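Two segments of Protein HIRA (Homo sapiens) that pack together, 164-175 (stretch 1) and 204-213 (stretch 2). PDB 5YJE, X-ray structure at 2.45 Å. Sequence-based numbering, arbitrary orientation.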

ATOM      1  N   VAL B 164      -8.409   2.300   3.219  1.00 44.61           N
ATOM      2  CA  VAL B 164      -8.794   1.913   1.865  1.00 41.30           C
ATOM      3  C   VAL B 164      -8.593   0.415   1.720  1.00 46.86           C
ATOM      4  O   VAL B 164      -7.628  -0.153   2.256  1.00 47.62           O
ATOM      5  CB  VAL B 164      -7.980   2.687   0.811  1.00 44.66           C
ATOM      6  CG1 VAL B 164      -6.466   2.448   1.002  1.00 42.54           C
ATOM      7  CG2 VAL B 164      -8.415   2.295  -0.596  1.00 35.86           C
ATOM      8  N   VAL B 165      -9.524  -0.244   1.043  1.00 43.02           N
ATOM      9  CA  VAL B 165      -9.372  -1.648   0.705  1.00 42.36           C
ATOM     10  C   VAL B 165      -8.933  -1.819  -0.736  1.00 43.89           C
ATOM     11  O   VAL B 165      -7.980  -2.542  -1.024  1.00 42.23           O
ATOM     12  CB  VAL B 165     -10.678  -2.415   0.983  1.00 43.76           C
ATOM     13  CG1 VAL B 165     -10.530  -3.846   0.550  1.00 38.70           C
ATOM     14  CG2 VAL B 165     -11.036  -2.313   2.454  1.00 39.78           C
ATOM     15  N   VAL B 166      -9.607  -1.135  -1.655  1.00 41.35           N
ATOM     16  CA  VAL B 166      -9.246  -1.143  -3.065  1.00 39.07           C
ATOM     17  C   VAL B 166      -9.106   0.303  -3.516  1.00 42.23           C
ATOM     18  O   VAL B 166     -10.059   1.086  -3.404  1.00 43.27           O
ATOM     19  CB  VAL B 166     -10.295  -1.872  -3.922  1.00 42.34           C
ATOM     20  CG1 VAL B 166      -9.832  -1.932  -5.359  1.00 38.62           C
ATOM     21  CG2 VAL B 166     -10.579  -3.271  -3.374  1.00 39.35           C
ATOM     22  N   LYS B 167      -7.940   0.650  -4.058  1.00 43.94           N
ATOM     23  CA  LYS B 167      -7.601   2.026  -4.413  1.00 45.60           C
ATOM     24  C   LYS B 167      -7.726   2.221  -5.920  1.00 45.68           C
ATOM     25  O   LYS B 167      -6.799   1.905  -6.667  1.00 52.31           O
ATOM     26  CB  LYS B 167      -6.192   2.362  -3.925  1.00 39.80           C
ATOM     27  CG  LYS B 167      -5.653   3.721  -4.376  1.00 45.98           C
ATOM     28  CD  LYS B 167      -6.438   4.863  -3.778  1.00 51.83           C
ATOM     29  CE  LYS B 167      -5.864   6.237  -4.162  1.00 61.48           C
ATOM     30  NZ  LYS B 167      -4.482   6.464  -3.656  1.00 57.41           N
ATOM     31  N   GLU B 168      -8.866   2.756  -6.356  1.00 43.81           N
ATOM     32  CA  GLU B 168      -9.089   3.249  -7.727  1.00 50.13           C
ATOM     33  C   GLU B 168      -8.540   2.306  -8.811  1.00 48.81           C
ATOM     34  O   GLU B 168      -7.741   2.697  -9.659  1.00 46.04           O
ATOM     35  CB  GLU B 168      -8.489   4.647  -7.910  1.00 50.17           C
ATOM     36  CG  GLU B 168      -9.336   5.792  -7.370  1.00 59.02           C
ATOM     37  CD  GLU B 168      -8.513   6.819  -6.588  1.00 67.86           C
ATOM     38  OE1 GLU B 168      -8.805   6.998  -5.384  1.00 75.97           O
ATOM     39  OE2 GLU B 168      -7.574   7.435  -7.166  1.00 63.30           O
ATOM     40  N   GLU B 169      -9.008   1.061  -8.795  1.00 50.43           N
ATOM     41  CA  GLU B 169      -8.578   0.084  -9.797  1.00 48.00           C
ATOM     42  C   GLU B 169      -9.372   0.275 -11.069  1.00 39.99           C
ATOM     43  O   GLU B 169     -10.604   0.241 -11.043  1.00 41.87           O
ATOM     44  CB  GLU B 169      -8.758  -1.339  -9.289  1.00 43.01           C
ATOM     45  CG  GLU B 169      -7.794  -1.652  -8.199  1.00 47.19           C
ATOM     46  CD  GLU B 169      -6.340  -1.620  -8.676  1.00 50.25           C
ATOM     47  OE1 GLU B 169      -6.046  -2.129  -9.784  1.00 55.26           O
ATOM     48  OE2 GLU B 169      -5.496  -1.099  -7.924  1.00 53.55           O
ATOM     49  N   SER B 170      -8.678   0.450 -12.183  1.00 44.69           N
ATOM     50  CA  SER B 170      -9.376   0.497 -13.457  1.00 47.29           C
ATOM     51  C   SER B 170     -10.090  -0.826 -13.733  1.00 47.22           C
ATOM     52  O   SER B 170      -9.582  -1.914 -13.430  1.00 43.04           O
ATOM     53  CB  SER B 170      -8.416   0.813 -14.591  1.00 42.10           C
ATOM     54  OG  SER B 170      -9.137   0.802 -15.814  1.00 52.77           O
ATOM     55  N   LEU B 171     -11.301  -0.718 -14.265  1.00 42.71           N
ATOM     56  CA  LEU B 171     -12.042  -1.867 -14.764  1.00 49.18           C
ATOM     57  C   LEU B 171     -11.754  -2.159 -16.234  1.00 46.87           C
ATOM     58  O   LEU B 171     -12.429  -3.002 -16.833  1.00 50.97           O
ATOM     59  CB  LEU B 171     -13.549  -1.660 -14.551  1.00 46.98           C
ATOM     60  CG  LEU B 171     -14.072  -1.789 -13.122  1.00 49.64           C
ATOM     61  CD1 LEU B 171     -15.591  -1.616 -13.118  1.00 49.11           C
ATOM     62  CD2 LEU B 171     -13.720  -3.151 -12.578  1.00 45.06           C
ATOM     63  N   HIS B 172     -10.773  -1.473 -16.815  1.00 42.44           N
ATOM     64  CA  HIS B 172     -10.515  -1.592 -18.244  1.00 50.97           C
ATOM     65  C   HIS B 172     -10.057  -2.998 -18.618  1.00 50.17           C
ATOM     66  O   HIS B 172     -10.499  -3.556 -19.629  1.00 51.00           O
ATOM     67  CB  HIS B 172      -9.477  -0.547 -18.660  1.00 51.89           C
ATOM     68  CG  HIS B 172      -9.006  -0.687 -20.072  1.00 62.76           C
ATOM     69  ND1 HIS B 172      -9.827  -0.455 -21.159  1.00 65.24           N
ATOM     70  CD2 HIS B 172      -7.795  -1.028 -20.578  1.00 61.46           C
ATOM     71  CE1 HIS B 172      -9.139  -0.643 -22.271  1.00 66.26           C
ATOM     72  NE2 HIS B 172      -7.904  -0.990 -21.947  1.00 66.25           N
ATOM     73  N   SER B 173      -9.184  -3.582 -17.804  1.00 49.08           N
ATOM     74  CA  SER B 173      -8.681  -4.929 -18.054  1.00 47.34           C
ATOM     75  C   SER B 173      -9.819  -5.932 -18.178  1.00 43.84           C
ATOM     76  O   SER B 173      -9.823  -6.771 -19.076  1.00 46.26           O
ATOM     77  CB  SER B 173      -7.747  -5.334 -16.921  1.00 40.87           C
ATOM     78  OG  SER B 173      -6.787  -6.232 -17.379  1.00 58.56           O
ATOM     79  N   ILE B 174     -10.792  -5.850 -17.274  1.00 46.28           N
ATOM     80  CA  ILE B 174     -11.918  -6.766 -17.246  1.00 46.08           C
ATOM     81  C   ILE B 174     -12.882  -6.494 -18.391  1.00 50.72           C
ATOM     82  O   ILE B 174     -13.509  -7.418 -18.925  1.00 53.53           O
ATOM     83  CB  ILE B 174     -12.624  -6.627 -15.886  1.00 49.46           C
ATOM     84  CG1 ILE B 174     -11.780  -7.251 -14.792  1.00 48.07           C
ATOM     85  CG2 ILE B 174     -14.048  -7.202 -15.898  1.00 54.87           C
ATOM     86  CD1 ILE B 174     -12.462  -7.094 -13.484  1.00 55.15           C
ATOM     87  N   LEU B 175     -13.032  -5.234 -18.775  1.00 49.81           N
ATOM     88  CA  LEU B 175     -14.070  -4.861 -19.718  1.00 52.81           C
ATOM     89  C   LEU B 175     -13.610  -4.980 -21.163  1.00 52.40           C
ATOM     90  O   LEU B 175     -14.437  -5.221 -22.050  1.00 48.82           O
ATOM     91  CB  LEU B 175     -14.556  -3.435 -19.413  1.00 50.69           C
ATOM     92  CG  LEU B 175     -15.418  -3.329 -18.149  1.00 51.30           C
ATOM     93  CD1 LEU B 175     -15.863  -1.882 -17.905  1.00 51.83           C
ATOM     94  CD2 LEU B 175     -16.628  -4.276 -18.252  1.00 52.62           C
ATOM     95  N   CYS B 204     -12.522 -11.306  -9.423  1.00 40.64           N
ATOM     96  CA  CYS B 204     -12.599 -10.597  -8.171  1.00 44.32           C
ATOM     97  C   CYS B 204     -11.273  -9.880  -7.969  1.00 49.54           C
ATOM     98  O   CYS B 204     -10.248 -10.279  -8.544  1.00 46.65           O
ATOM     99  CB  CYS B 204     -12.910 -11.550  -7.022  1.00 47.50           C
ATOM    100  SG  CYS B 204     -11.457 -12.337  -6.404  1.00 55.44           S
ATOM    101  N   PHE B 205     -11.299  -8.796  -7.190  1.00 44.87           N
ATOM    102  CA  PHE B 205     -10.079  -8.061  -6.886  1.00 44.58           C
ATOM    103  C   PHE B 205      -9.568  -8.499  -5.518  1.00 45.98           C
ATOM    104  O   PHE B 205     -10.282  -8.393  -4.517  1.00 46.95           O
ATOM    105  CB  PHE B 205     -10.280  -6.544  -6.921  1.00 43.36           C
ATOM    106  CG  PHE B 205      -8.981  -5.795  -6.904  1.00 39.77           C
ATOM    107  CD1 PHE B 205      -8.317  -5.508  -8.080  1.00 41.69           C
ATOM    108  CD2 PHE B 205      -8.383  -5.452  -5.703  1.00 37.86           C
ATOM    109  CE1 PHE B 205      -7.073  -4.857  -8.059  1.00 40.74           C
ATOM    110  CE2 PHE B 205      -7.169  -4.802  -5.681  1.00 38.93           C
ATOM    111  CZ  PHE B 205      -6.508  -4.508  -6.865  1.00 37.25           C
ATOM    112  N   ASN B 206      -8.337  -8.995  -5.475  1.00 42.97           N
ATOM    113  CA  ASN B 206      -7.759  -9.384  -4.208  1.00 43.32           C
ATOM    114  C   ASN B 206      -6.988  -8.203  -3.646  1.00 42.96           C
ATOM    115  O   ASN B 206      -6.105  -7.676  -4.333  1.00 40.14           O
ATOM    116  CB  ASN B 206      -6.845 -10.593  -4.362  1.00 44.50           C
ATOM    117  CG  ASN B 206      -6.410 -11.159  -3.012  1.00 49.82           C
ATOM    118  OD1 ASN B 206      -5.254 -11.027  -2.619  1.00 56.51           O
ATOM    119  ND2 ASN B 206      -7.361 -11.739  -2.273  1.00 55.18           N
ATOM    120  N   PRO B 207      -7.308  -7.730  -2.440  1.00 48.09           N
ATOM    121  CA  PRO B 207      -6.630  -6.513  -1.947  1.00 40.14           C
ATOM    122  C   PRO B 207      -5.184  -6.750  -1.558  1.00 44.82           C
ATOM    123  O   PRO B 207      -4.340  -5.879  -1.790  1.00 50.17           O
ATOM    124  CB  PRO B 207      -7.500  -6.081  -0.754  1.00 40.92           C
ATOM    125  CG  PRO B 207      -8.829  -6.740  -0.974  1.00 42.62           C
ATOM    126  CD  PRO B 207      -8.472  -8.087  -1.614  1.00 43.16           C
ATOM    127  N   SER B 208      -4.852  -7.931  -1.039  1.00 51.90           N
ATOM    128  CA  SER B 208      -3.467  -8.212  -0.673  1.00 40.37           C
ATOM    129  C   SER B 208      -2.586  -8.424  -1.901  1.00 47.42           C
ATOM    130  O   SER B 208      -1.469  -7.892  -1.979  1.00 46.39           O
ATOM    131  CB  SER B 208      -3.426  -9.439   0.232  1.00 47.11           C
ATOM    132  OG  SER B 208      -4.120  -9.176   1.433  1.00 60.54           O
ATOM    133  N   LEU B 209      -3.034  -9.254  -2.852  1.00 49.12           N
ATOM    134  CA  LEU B 209      -2.226  -9.408  -4.057  1.00 42.68           C
ATOM    135  C   LEU B 209      -2.302  -8.158  -4.920  1.00 43.67           C
ATOM    136  O   LEU B 209      -1.370  -7.877  -5.684  1.00 42.73           O
ATOM    137  CB  LEU B 209      -2.662 -10.629  -4.863  1.00 43.58           C
ATOM    138  CG  LEU B 209      -2.185 -12.049  -4.535  1.00 49.43           C
ATOM    139  CD1 LEU B 209      -2.748 -12.995  -5.579  1.00 43.21           C
ATOM    140  CD2 LEU B 209      -0.644 -12.196  -4.436  1.00 38.40           C
ATOM    141  N   SER B 210      -3.401  -7.397  -4.799  1.00 41.89           N
ATOM    142  CA  SER B 210      -3.638  -6.188  -5.588  1.00 41.38           C
ATOM    143  C   SER B 210      -3.842  -6.528  -7.059  1.00 38.68           C
ATOM    144  O   SER B 210      -3.319  -5.864  -7.953  1.00 38.17           O
ATOM    145  CB  SER B 210      -2.521  -5.158  -5.406  1.00 42.21           C
ATOM    146  OG  SER B 210      -3.064  -3.853  -5.479  1.00 47.90           O
ATOM    147  N   THR B 211      -4.651  -7.553  -7.304  1.00 40.99           N
ATOM    148  CA  THR B 211      -4.821  -8.141  -8.622  1.00 41.73           C
ATOM    149  C   THR B 211      -6.297  -8.379  -8.906  1.00 41.81           C
ATOM    150  O   THR B 211      -7.081  -8.713  -8.012  1.00 38.41           O
ATOM    151  CB  THR B 211      -4.082  -9.503  -8.755  1.00 42.27           C
ATOM    152  OG1 THR B 211      -4.429 -10.340  -7.646  1.00 44.63           O
ATOM    153  CG2 THR B 211      -2.570  -9.342  -8.806  1.00 40.53           C
ATOM    154  N   TRP B 212      -6.652  -8.237 -10.171  1.00 42.27           N
ATOM    155  CA  TRP B 212      -7.813  -8.933 -10.694  1.00 40.11           C
ATOM    156  C   TRP B 212      -7.485 -10.416 -10.843  1.00 44.64           C
ATOM    157  O   TRP B 212      -6.464 -10.783 -11.441  1.00 39.64           O
ATOM    158  CB  TRP B 212      -8.205  -8.327 -12.023  1.00 41.08           C
ATOM    159  CG  TRP B 212      -8.804  -6.981 -11.842  1.00 45.88           C
ATOM    160  CD1 TRP B 212      -8.277  -5.787 -12.235  1.00 41.06           C
ATOM    161  CD2 TRP B 212     -10.050  -6.683 -11.191  1.00 44.31           C
ATOM    162  NE1 TRP B 212      -9.126  -4.762 -11.883  1.00 49.49           N
ATOM    163  CE2 TRP B 212     -10.219  -5.285 -11.241  1.00 46.85           C
ATOM    164  CE3 TRP B 212     -11.038  -7.466 -10.571  1.00 40.74           C
ATOM    165  CZ2 TRP B 212     -11.340  -4.647 -10.698  1.00 49.32           C
ATOM    166  CZ3 TRP B 212     -12.149  -6.843 -10.044  1.00 45.22           C
ATOM    167  CH2 TRP B 212     -12.293  -5.435 -10.110  1.00 48.46           C
ATOM    168  N   ASN B 213      -8.340 -11.265 -10.273  1.00 43.79           N
ATOM    169  CA  ASN B 213      -8.161 -12.707 -10.311  1.00 38.12           C
ATOM    170  C   ASN B 213      -9.380 -13.386 -10.910  1.00 41.93           C
ATOM    171  O   ASN B 213     -10.512 -13.118 -10.500  1.00 45.04           O
ATOM    172  CB  ASN B 213      -7.902 -13.287  -8.927  1.00 41.33           C
ATOM    173  CG  ASN B 213      -6.693 -12.679  -8.273  1.00 43.13           C
ATOM    174  OD1 ASN B 213      -6.814 -11.848  -7.377  1.00 49.91           O
ATOM    175  ND2 ASN B 213      -5.514 -13.058  -8.745  1.00 42.48           N
TER

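A β-hairpin can offer a neighbouring segment one face of its side chains while its two strands are bonded to each other through the backbone, and no backbone-to-backbone bond joins it to the neighbour; these two segments of HIRA illustrate the principle. Strands 204-206 and 211-213 pair through Cys204 N to Asn213 O (2.9 Å), Asn213 N to Cys204 O (2.8 Å) and Asn206 N to Thr211 O (2.8 Å). At the turn, Asn206 (chi1 t) points its CA-to-CB bond away from stretch 1 and accepts a hydrogen bond at OD1 from Leu209 N, 2.9 Å. Alternation along the strands leaves Phe205 and Trp212 directed toward stretch 1, whereas Cys204, Asn206 and Thr211 point away.

Stretch 1 passes this face as a corner at Val165 and Val166, a short strand, and the beginning of a helix. At the corner, Val165, in the t rotamer, holds CG1 3.7 Å from Pro207 CG, and Val166, also t, sets CG1 3.8 Å from Phe205 CD2, over the ring face in a CH-pi contact. Glu169 takes chi1 m, which sets its aliphatic CG 3.3 Å from Phe205 CE1, over the same ring face as Val166; chi2, also m, then carries the carboxylate past the ring.

Trp212 buries the most surface of any residue here. Its m rotamer, with chi2 at 113°, lays the indole beneath Ile174, whose extended m,t chain brings CD1 to 3.3 Å from the centroid of the six-membered ring, nearly along its normal. Leu171, also m,t, approaches obliquely, CD2 being 3.4 Å from Trp212 CZ2. The same ring orientation directs Trp212 NE1 at Ser170 O, the one hydrogen bond between the stretches (3.3 Å, 145°), so the indole's polar group is satisfied at its edge. Ser170 itself points away; its t rotamer lets OG accept from His172 N at 3.0 Å, just where the helix begins.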